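Local atomic coordinates of putative drug/sodium antiporter (Escherichia coli, PDB entry 4Z3N), a protein that probably exports organic compounds, the genotoxin colibactin among them, across the cell membrane as an antiporter of the MATE family. Residues A[22-33]-A[328-339]; A[93-102]-A[314-323]. All coordinates share one frame; numbering follows the deposited sequence.

Contact 1 of 2, residues A[22-33]-A[328-339]; sequences GMFDGSLYKLLL and RTLNAYWAAVAL. With OLC ((2R)-2,3-dihydroxypropyl (9Z)-octadec-9-enoate), chain F.
The carbonyl oxygen of M23 is gripped by two nitrogens of R328, which reach it from the same face of its plane. R328 NE lies 2.9 Å from M23 O (N-H...O angle 149°). R328 NH2 is 3.1 Å from that same M23 O, well above the carbonyl plane. The far end of the guanidinium takes G26: R328 NH1 meets G26 O at 3.2 Å in its carbonyl plane, and R328 NH2 meets G26 O at 3.0 Å from above that plane. Both oxygens lie near the guanidinium plane, so four bonds fix its rotation. With CG trans to the backbone N (chi1 -175°) and an extended chain, R328 reaches the 22-26 loop. F24 O lies over one guanidinium face, while L28 covers the opposite one, CD2 to R328 NH2 3.5 Å. N320 adds a weak hydrogen bond to M23 O. Past the polar end, L28 fits as a knob among R328, N331, A332 and A335. One turn on, L32 fills the next hole, its CD1 lying against A336 N and the A332 carbonyl, and against the methyls of A335 and A336. The Y29 ring takes A335 CB off-centre on a face (CE1 to A335 CB 3.8 Å) and has L339 at its edge, CD1 to L339 CG 3.9 Å. L339 CD1 also touches L32 and L33. On another side of helix 326-358, the W334 ring packs against the OLC chain. The whole is knobs-into-holes packing: segments 28-33 and 328-339 cross at -69°, where the first predicted transmembrane helix packs on the ninth, with an arginine holding the loop before the first helix.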
loop_
_atom_site.group_PDB
_atom_site.type_symbol
_atom_site.label_atom_id
_atom_site.label_comp_id
_atom_site.label_asym_id
_atom_site.label_seq_id
_atom_site.Cartn_x
_atom_site.Cartn_y
_atom_site.Cartn_z
ATOM N N GLY A 22 24.356 -11.324 -0.189
ATOM C CA GLY A 22 24.479 -10.391 -1.302
ATOM C C GLY A 22 24.128 -8.963 -0.916
ATOM O O GLY A 22 24.169 -8.043 -1.748
ATOM N N MET A 23 23.776 -8.784 0.355
ATOM C CA MET A 23 23.274 -7.513 0.858
ATOM C C MET A 23 24.294 -6.383 0.741
ATOM O O MET A 23 24.009 -5.317 0.185
ATOM C CB MET A 23 22.843 -7.665 2.323
ATOM C CG MET A 23 22.294 -6.388 2.958
ATOM S SD MET A 23 20.821 -5.689 2.145
ATOM C CE MET A 23 19.597 -6.946 2.513
ATOM N N PHE A 24 25.463 -6.595 1.331
ATOM C CA PHE A 24 26.500 -5.577 1.341
ATOM C C PHE A 24 27.410 -5.588 0.114
ATOM O O PHE A 24 27.836 -4.523 -0.339
ATOM C CB PHE A 24 27.274 -5.702 2.653
ATOM C CG PHE A 24 26.359 -5.731 3.851
ATOM C CD1 PHE A 24 25.664 -4.582 4.232
ATOM C CD2 PHE A 24 26.112 -6.916 4.530
ATOM C CE1 PHE A 24 24.781 -4.598 5.300
ATOM C CE2 PHE A 24 25.225 -6.952 5.605
ATOM C CZ PHE A 24 24.557 -5.787 5.990
ATOM N N ASP A 25 27.787 -6.763 -0.385
ATOM C CA ASP A 25 28.683 -6.791 -1.551
ATOM C C ASP A 25 28.100 -7.212 -2.905
ATOM O O ASP A 25 28.755 -7.044 -3.927
ATOM C CB ASP A 25 29.908 -7.681 -1.246
ATOM C CG ASP A 25 29.535 -9.139 -0.943
ATOM O OD1 ASP A 25 28.325 -9.473 -0.888
ATOM O OD2 ASP A 25 30.462 -9.955 -0.760
ATOM N N GLY A 26 26.877 -7.705 -2.950
ATOM C CA GLY A 26 26.411 -8.358 -4.169
ATOM C C GLY A 26 25.861 -7.534 -5.332
ATOM O O GLY A 26 25.900 -6.300 -5.335
ATOM N N SER A 27 25.351 -8.234 -6.342
ATOM C CA SER A 27 24.618 -7.591 -7.430
ATOM C C SER A 27 23.267 -7.056 -6.929
ATOM O O SER A 27 22.440 -7.796 -6.375
ATOM C CB SER A 27 24.401 -8.567 -8.577
ATOM O OG SER A 27 23.472 -8.067 -9.513
ATOM N N LEU A 28 23.044 -5.766 -7.129
ATOM C CA LEU A 28 21.849 -5.145 -6.596
ATOM C C LEU A 28 20.595 -5.660 -7.292
ATOM O O LEU A 28 19.562 -5.836 -6.640
ATOM C CB LEU A 28 21.949 -3.628 -6.698
ATOM C CG LEU A 28 22.918 -3.065 -5.661
ATOM C CD1 LEU A 28 23.211 -1.622 -5.960
ATOM C CD2 LEU A 28 22.371 -3.237 -4.248
ATOM N N TYR A 29 20.681 -5.931 -8.596
ATOM C CA TYR A 29 19.514 -6.434 -9.322
ATOM C C TYR A 29 19.090 -7.796 -8.811
ATOM O O TYR A 29 17.907 -8.005 -8.544
ATOM C CB TYR A 29 19.774 -6.489 -10.827
ATOM C CG TYR A 29 19.981 -5.126 -11.418
ATOM C CD1 TYR A 29 18.948 -4.213 -11.457
ATOM C CD2 TYR A 29 21.223 -4.745 -11.915
ATOM C CE1 TYR A 29 19.137 -2.951 -11.988
ATOM C CE2 TYR A 29 21.429 -3.492 -12.445
ATOM C CZ TYR A 29 20.377 -2.597 -12.479
ATOM O OH TYR A 29 20.552 -1.341 -13.001
ATOM N N LYS A 30 20.046 -8.711 -8.667
ATOM C CA LYS A 30 19.782 -10.023 -8.076
ATOM C C LYS A 30 19.233 -9.883 -6.651
ATOM O O LYS A 30 18.253 -10.535 -6.274
ATOM C CB LYS A 30 21.056 -10.894 -8.069
ATOM C CG LYS A 30 21.584 -11.260 -9.461
ATOM C CD LYS A 30 20.444 -11.718 -10.383
ATOM C CE LYS A 30 20.883 -11.798 -11.850
ATOM N NZ LYS A 30 20.270 -10.735 -12.716
ATOM N N LEU A 31 19.864 -9.019 -5.867
ATOM C CA LEU A 31 19.453 -8.802 -4.490
ATOM C C LEU A 31 18.007 -8.275 -4.389
ATOM O O LEU A 31 17.199 -8.837 -3.657
ATOM C CB LEU A 31 20.435 -7.851 -3.804
ATOM C CG LEU A 31 20.082 -7.438 -2.377
ATOM C CD1 LEU A 31 19.955 -8.645 -1.434
ATOM C CD2 LEU A 31 21.076 -6.376 -1.838
ATOM N N LEU A 32 17.670 -7.222 -5.133
ATOM C CA LEU A 32 16.315 -6.681 -5.087
ATOM C C LEU A 32 15.246 -7.656 -5.620
ATOM O O LEU A 32 14.130 -7.721 -5.088
ATOM C CB LEU A 32 16.238 -5.367 -5.867
ATOM C CG LEU A 32 16.887 -4.147 -5.227
ATOM C CD1 LEU A 32 16.993 -3.028 -6.245
ATOM C CD2 LEU A 32 16.111 -3.689 -4.004
ATOM N N LEU A 33 15.571 -8.398 -6.672
ATOM C CA LEU A 33 14.588 -9.283 -7.281
ATOM C C LEU A 33 14.282 -10.454 -6.399
ATOM O O LEU A 33 13.132 -10.860 -6.279
ATOM C CB LEU A 33 15.072 -9.800 -8.623
ATOM C CG LEU A 33 14.787 -8.903 -9.810
ATOM C CD1 LEU A 33 15.266 -9.619 -11.057
ATOM C CD2 LEU A 33 13.294 -8.584 -9.847
ATOM N N ARG A 328 26.103 2.746 -1.946
ATOM C CA ARG A 328 25.385 1.545 -2.288
ATOM C C ARG A 328 23.869 1.763 -2.140
ATOM O O ARG A 328 23.088 1.196 -2.911
ATOM C CB ARG A 328 25.873 0.385 -1.422
ATOM C CG ARG A 328 25.265 -0.957 -1.798
ATOM C CD ARG A 328 26.042 -2.145 -1.246
ATOM N NE ARG A 328 25.342 -3.405 -1.504
ATOM C CZ ARG A 328 25.444 -4.099 -2.632
ATOM N NH1 ARG A 328 26.212 -3.650 -3.612
ATOM N NH2 ARG A 328 24.773 -5.233 -2.780
ATOM N N THR A 329 23.462 2.589 -1.170
ATOM C CA THR A 329 22.038 2.865 -0.970
ATOM C C THR A 329 21.530 3.675 -2.168
ATOM O O THR A 329 20.414 3.459 -2.644
ATOM C CB THR A 329 21.724 3.627 0.376
ATOM O OG1 THR A 329 22.202 4.977 0.324
ATOM C CG2 THR A 329 22.336 2.922 1.575
ATOM N N LEU A 330 22.367 4.577 -2.669
ATOM C CA LEU A 330 22.048 5.345 -3.863
ATOM C C LEU A 330 21.980 4.449 -5.102
ATOM O O LEU A 330 21.077 4.604 -5.934
ATOM C CB LEU A 330 23.077 6.455 -4.081
ATOM C CG LEU A 330 22.960 7.704 -3.227
ATOM C CD1 LEU A 330 23.878 8.812 -3.773
ATOM C CD2 LEU A 330 21.505 8.179 -3.162
ATOM N N ASN A 331 22.940 3.532 -5.234
ATOM C CA ASN A 331 22.908 2.552 -6.316
ATOM C C ASN A 331 21.714 1.639 -6.201
ATOM O O ASN A 331 21.173 1.199 -7.209
ATOM C CB ASN A 331 24.167 1.677 -6.338
ATOM C CG ASN A 331 25.430 2.462 -6.576
ATOM O OD1 ASN A 331 25.481 3.360 -7.418
ATOM N ND2 ASN A 331 26.465 2.119 -5.828
ATOM N N ALA A 332 21.334 1.334 -4.963
ATOM C CA ALA A 332 20.192 0.474 -4.690
ATOM C C ALA A 332 18.902 1.133 -5.179
ATOM O O ALA A 332 18.078 0.476 -5.844
ATOM C CB ALA A 332 20.102 0.150 -3.214
ATOM N N TYR A 333 18.739 2.422 -4.880
ATOM C CA TYR A 333 17.582 3.164 -5.377
ATOM C C TYR A 333 17.463 3.137 -6.912
ATOM O O TYR A 333 16.407 2.796 -7.448
ATOM C CB TYR A 333 17.631 4.599 -4.902
ATOM C CG TYR A 333 16.692 5.491 -5.667
ATOM C CD1 TYR A 333 15.347 5.568 -5.332
ATOM C CD2 TYR A 333 17.151 6.250 -6.736
ATOM C CE1 TYR A 333 14.493 6.363 -6.050
ATOM C CE2 TYR A 333 16.304 7.052 -7.450
ATOM C CZ TYR A 333 14.974 7.104 -7.108
ATOM O OH TYR A 333 14.141 7.913 -7.833
ATOM N N TRP A 334 18.543 3.470 -7.623
ATOM C CA TRP A 334 18.511 3.465 -9.093
ATOM C C TRP A 334 18.434 2.060 -9.715
ATOM O O TRP A 334 17.935 1.927 -10.834
ATOM C CB TRP A 334 19.713 4.214 -9.670
ATOM C CG TRP A 334 19.687 5.682 -9.396
ATOM C CD1 TRP A 334 20.463 6.351 -8.507
ATOM C CD2 TRP A 334 18.825 6.664 -9.996
ATOM N NE1 TRP A 334 20.146 7.690 -8.510
ATOM C CE2 TRP A 334 19.151 7.914 -9.419
ATOM C CE3 TRP A 334 17.819 6.613 -10.968
ATOM C CZ2 TRP A 334 18.504 9.103 -9.773
ATOM C CZ3 TRP A 334 17.172 7.802 -11.322
ATOM C CH2 TRP A 334 17.522 9.028 -10.721
ATOM N N ALA A 335 18.909 1.024 -9.014
ATOM C CA ALA A 335 18.680 -0.365 -9.454
ATOM C C ALA A 335 17.172 -0.692 -9.429
ATOM O O ALA A 335 16.595 -1.232 -10.399
ATOM C CB ALA A 335 19.446 -1.341 -8.579
ATOM N N ALA A 336 16.555 -0.358 -8.294
ATOM C CA ALA A 336 15.111 -0.447 -8.105
ATOM C C ALA A 336 14.324 0.352 -9.158
ATOM O O ALA A 336 13.339 -0.153 -9.704
ATOM C CB ALA A 336 14.741 0.030 -6.710
ATOM N N VAL A 337 14.731 1.592 -9.431
ATOM C CA VAL A 337 14.005 2.391 -10.421
ATOM C C VAL A 337 14.102 1.699 -11.792
ATOM O O VAL A 337 13.116 1.636 -12.530
ATOM C CB VAL A 337 14.533 3.865 -10.528
ATOM C CG1 VAL A 337 13.978 4.528 -11.769
ATOM C CG2 VAL A 337 14.166 4.678 -9.297
ATOM N N ALA A 338 15.287 1.164 -12.115
ATOM C CA ALA A 338 15.484 0.454 -13.371
ATOM C C ALA A 338 14.554 -0.761 -13.473
ATOM O O ALA A 338 13.898 -0.959 -14.494
ATOM C CB ALA A 338 16.921 0.033 -13.528
ATOM N N LEU A 339 14.468 -1.560 -12.416
ATOM C CA LEU A 339 13.547 -2.704 -12.437
ATOM C C LEU A 339 12.087 -2.279 -12.551
ATOM O O LEU A 339 11.364 -2.750 -13.443
ATOM C CB LEU A 339 13.715 -3.573 -11.190
ATOM C CG LEU A 339 15.059 -4.278 -11.085
ATOM C CD1 LEU A 339 15.207 -4.909 -9.686
ATOM C CD2 LEU A 339 15.232 -5.297 -12.231
HETATM C C18 OLC F . 10.328 13.915 -17.035
HETATM C C10 OLC F . 18.544 9.536 -15.141
HETATM C C9 OLC F . 19.530 8.666 -14.832
HETATM C C17 OLC F . 11.221 13.637 -15.836
HETATM C C11 OLC F . 17.098 9.237 -14.784
HETATM C C8 OLC F . 20.157 8.716 -13.447
HETATM C C16 OLC F . 12.147 12.467 -16.120
HETATM C C12 OLC F . 16.343 10.530 -14.549
HETATM C C7 OLC F . 21.462 7.940 -13.386
HETATM C C15 OLC F . 12.944 12.043 -14.893
HETATM C C13 OLC F . 14.897 10.440 -15.021
HETATM C C6 OLC F . 22.383 8.605 -12.394
HETATM C C14 OLC F . 14.398 11.853 -15.267
#

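Contact 2 of 2, residues A[93-102]-A[314-323]; sequences GSLLSRAIGM and LTVVGQNWGH
L314 begins the contact by laying CD2 on the backbone of helix 75-101, 3.6 Å from G93 C. T315 offers its carbonyl side to S97, while its hydroxyl bonds to Q176 O. At G318 the lack of a side chain lets the S97 side chain sink as a knob among L314, T315, G318 and Q319; G318 O receives a CA-H...O contact from R98 CA at 3.3 Å. Q319 places its CA 3.1 Å from S97 O in a second such contact and runs its amide obliquely across I100, NE2 to CG2 3.7 Å, with NE2 hydrogen-bonded to G177 O. Q319 O in turn faces G101 CA at 3.3 Å. G318 and G322 form a GxxxG pair, and with the axes of 93-101 and 314-322 approaching to 6.6 Å, running broadly parallel and crossing at -38°, this is a GASright interface, built on CA-H...O contacts. W321 lies alongside R98, its CD1 3.6 Å from R98 CD and its ring plane 65° from the guanidinium, whose NH2 continues to a salt bridge with E255. G322 lets the R98 and G101 backbones close in, and its O takes a further CA-H...O contact from M102 CA. H323 sets CB against G101 O, at 3.6 Å.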
loop_
_atom_site.group_PDB
_atom_site.type_symbol
_atom_site.label_atom_id
_atom_site.label_comp_id
_atom_site.label_asym_id
_atom_site.label_seq_id
_atom_site.Cartn_x
_atom_site.Cartn_y
_atom_site.Cartn_z
ATOM N N GLY A 93 10.016 -2.195 9.711
ATOM C CA GLY A 93 10.995 -2.493 8.687
ATOM C C GLY A 93 12.134 -1.480 8.637
ATOM O O GLY A 93 13.296 -1.819 8.425
ATOM N N SER A 94 11.806 -0.217 8.846
ATOM C CA SER A 94 12.796 0.831 8.678
ATOM C C SER A 94 13.814 0.765 9.827
ATOM O O SER A 94 15.026 0.818 9.624
ATOM C CB SER A 94 12.096 2.190 8.611
ATOM O OG SER A 94 13.022 3.247 8.473
ATOM N N LEU A 95 13.291 0.607 11.034
ATOM C CA LEU A 95 14.080 0.679 12.247
ATOM C C LEU A 95 14.927 -0.586 12.479
ATOM O O LEU A 95 16.075 -0.513 12.911
ATOM C CB LEU A 95 13.141 0.910 13.417
ATOM C CG LEU A 95 13.546 1.989 14.392
ATOM C CD1 LEU A 95 14.233 3.056 13.608
ATOM C CD2 LEU A 95 12.324 2.543 15.094
ATOM N N LEU A 96 14.337 -1.740 12.188
ATOM C CA LEU A 96 14.992 -3.016 12.382
ATOM C C LEU A 96 16.148 -3.186 11.399
ATOM O O LEU A 96 17.261 -3.584 11.775
ATOM C CB LEU A 96 13.971 -4.156 12.235
ATOM C CG LEU A 96 14.537 -5.584 12.268
ATOM C CD1 LEU A 96 15.168 -5.884 13.616
ATOM C CD2 LEU A 96 13.485 -6.624 11.917
ATOM N N SER A 97 15.878 -2.864 10.141
ATOM C CA SER A 97 16.872 -2.993 9.086
ATOM C C SER A 97 18.101 -2.080 9.302
ATOM O O SER A 97 19.211 -2.460 8.921
ATOM C CB SER A 97 16.232 -2.704 7.718
ATOM O OG SER A 97 16.191 -1.310 7.495
ATOM N N ARG A 98 17.906 -0.893 9.888
ATOM C CA ARG A 98 19.049 -0.024 10.231
ATOM C C ARG A 98 19.816 -0.575 11.442
ATOM O O ARG A 98 21.049 -0.552 11.458
ATOM C CB ARG A 98 18.627 1.435 10.506
ATOM C CG ARG A 98 17.654 1.986 9.491
ATOM C CD ARG A 98 17.852 3.451 9.149
ATOM N NE ARG A 98 17.234 4.430 10.052
ATOM C CZ ARG A 98 15.954 4.497 10.377
ATOM N NH1 ARG A 98 15.091 3.612 9.929
ATOM N NH2 ARG A 98 15.540 5.457 11.172
ATOM N N ALA A 99 19.090 -1.076 12.438
ATOM C CA ALA A 99 19.713 -1.754 13.582
ATOM C C ALA A 99 20.556 -2.957 13.146
ATOM O O ALA A 99 21.670 -3.143 13.616
ATOM C CB ALA A 99 18.659 -2.202 14.580
ATOM N N ILE A 100 20.014 -3.784 12.260
ATOM C CA ILE A 100 20.764 -4.940 11.794
ATOM C C ILE A 100 22.018 -4.506 11.040
ATOM O O ILE A 100 23.090 -5.031 11.280
ATOM C CB ILE A 100 19.921 -5.850 10.885
ATOM C CG1 ILE A 100 18.738 -6.438 11.665
ATOM C CG2 ILE A 100 20.806 -6.930 10.270
ATOM C CD1 ILE A 100 17.807 -7.297 10.818
ATOM N N GLY A 101 21.876 -3.542 10.137
ATOM C CA GLY A 101 22.995 -3.057 9.359
ATOM C C GLY A 101 24.071 -2.461 10.252
ATOM O O GLY A 101 25.268 -2.625 9.997
ATOM N N MET A 102 23.645 -1.743 11.289
ATOM C CA MET A 102 24.561 -1.208 12.290
ATOM C C MET A 102 25.174 -2.317 13.157
ATOM O O MET A 102 26.129 -2.086 13.910
ATOM C CB MET A 102 23.841 -0.219 13.180
ATOM C CG MET A 102 24.039 1.219 12.790
ATOM S SD MET A 102 23.080 2.299 13.875
ATOM C CE MET A 102 21.458 1.551 13.739
ATOM N N LEU A 314 13.491 -0.968 0.850
ATOM C CA LEU A 314 13.518 -0.498 2.234
ATOM C C LEU A 314 14.579 -1.273 3.059
ATOM O O LEU A 314 15.438 -0.697 3.735
ATOM C CB LEU A 314 12.122 -0.634 2.872
ATOM C CG LEU A 314 12.030 -0.037 4.279
ATOM C CD1 LEU A 314 11.378 1.305 4.226
ATOM C CD2 LEU A 314 11.297 -0.954 5.225
ATOM N N THR A 315 14.516 -2.592 2.965
ATOM C CA THR A 315 15.503 -3.454 3.584
ATOM C C THR A 315 16.944 -3.216 3.123
ATOM O O THR A 315 17.869 -3.204 3.947
ATOM C CB THR A 315 15.156 -4.882 3.313
ATOM O OG1 THR A 315 13.739 -5.031 3.479
ATOM C CG2 THR A 315 15.908 -5.783 4.271
ATOM N N VAL A 316 17.127 -3.041 1.815
ATOM C CA VAL A 316 18.459 -2.859 1.260
ATOM C C VAL A 316 19.010 -1.467 1.600
ATOM O O VAL A 316 20.184 -1.329 1.971
ATOM C CB VAL A 316 18.468 -3.077 -0.265
ATOM C CG1 VAL A 316 19.807 -2.660 -0.846
ATOM C CG2 VAL A 316 18.161 -4.531 -0.591
ATOM N N VAL A 317 18.163 -0.443 1.497
ATOM C CA VAL A 317 18.580 0.900 1.870
ATOM C C VAL A 317 18.788 0.966 3.371
ATOM O O VAL A 317 19.815 1.457 3.835
ATOM C CB VAL A 317 17.556 1.975 1.459
ATOM C CG1 VAL A 317 17.962 3.352 2.028
ATOM C CG2 VAL A 317 17.403 2.014 -0.071
ATOM N N GLY A 318 17.821 0.458 4.132
ATOM C CA GLY A 318 17.905 0.508 5.582
ATOM C C GLY A 318 19.153 -0.169 6.151
ATOM O O GLY A 318 19.821 0.379 7.042
ATOM N N GLN A 319 19.461 -1.365 5.645
ATOM C CA GLN A 319 20.589 -2.159 6.124
ATOM C C GLN A 319 21.945 -1.635 5.658
ATOM O O GLN A 319 22.900 -1.585 6.435
ATOM C CB GLN A 319 20.422 -3.622 5.708
ATOM C CG GLN A 319 19.455 -4.395 6.619
ATOM C CD GLN A 319 19.667 -5.882 6.557
ATOM O OE1 GLN A 319 20.607 -6.345 5.926
ATOM N NE2 GLN A 319 18.804 -6.644 7.219
ATOM N N ASN A 320 22.042 -1.227 4.402
ATOM C CA ASN A 320 23.291 -0.627 3.937
ATOM C C ASN A 320 23.545 0.741 4.562
ATOM O O ASN A 320 24.686 1.180 4.696
ATOM C CB ASN A 320 23.290 -0.502 2.421
ATOM C CG ASN A 320 23.561 -1.801 1.744
ATOM O OD1 ASN A 320 24.700 -2.095 1.410
ATOM N ND2 ASN A 320 22.522 -2.599 1.534
ATOM N N TRP A 321 22.465 1.418 4.924
ATOM C CA TRP A 321 22.563 2.715 5.558
ATOM C C TRP A 321 23.155 2.547 6.937
ATOM O O TRP A 321 24.060 3.295 7.322
ATOM C CB TRP A 321 21.197 3.379 5.641
ATOM C CG TRP A 321 21.178 4.658 6.402
ATOM C CD1 TRP A 321 20.866 4.828 7.721
ATOM C CD2 TRP A 321 21.444 5.963 5.880
ATOM N NE1 TRP A 321 20.942 6.162 8.056
ATOM C CE2 TRP A 321 21.296 6.879 6.941
ATOM C CE3 TRP A 321 21.791 6.446 4.616
ATOM C CZ2 TRP A 321 21.486 8.247 6.779
ATOM C CZ3 TRP A 321 21.991 7.807 4.459
ATOM C CH2 TRP A 321 21.827 8.691 5.535
ATOM N N GLY A 322 22.642 1.562 7.674
ATOM C CA GLY A 322 23.159 1.234 8.991
ATOM C C GLY A 322 24.625 0.796 8.974
ATOM O O GLY A 322 25.393 1.125 9.870
ATOM N N HIS A 323 24.994 0.049 7.942
ATOM C CA HIS A 323 26.348 -0.421 7.738
ATOM C C HIS A 323 27.278 0.705 7.280
ATOM O O HIS A 323 28.476 0.499 7.151
ATOM C CB HIS A 323 26.339 -1.558 6.713
ATOM C CG HIS A 323 27.579 -2.399 6.716
ATOM N ND1 HIS A 323 28.771 -1.972 6.174
ATOM C CD2 HIS A 323 27.797 -3.663 7.154
ATOM C CE1 HIS A 323 29.675 -2.926 6.293
ATOM N NE2 HIS A 323 29.107 -3.966 6.880
#

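How the contacts relate
The two contacts lie about 14 Å apart, centre to centre, on the same side of the chain's centre. Along the sequence contact 2 is nested inside contact 1: helices 28-56 and 75-101 follow each other, as do helices 286-322 and 326-358, and each contact takes one helix from each pair. N320 of contact 2 packs its side chain on R328 and T329 of contact 1, and the rings of F24 and H323 also meet. M23 rests on Q319. Both contacts thus probably join the N-terminal to the C-terminal lobe, as in other MATE proteins, where two six-helix lobes face each other, and form one continuous interlobe seam.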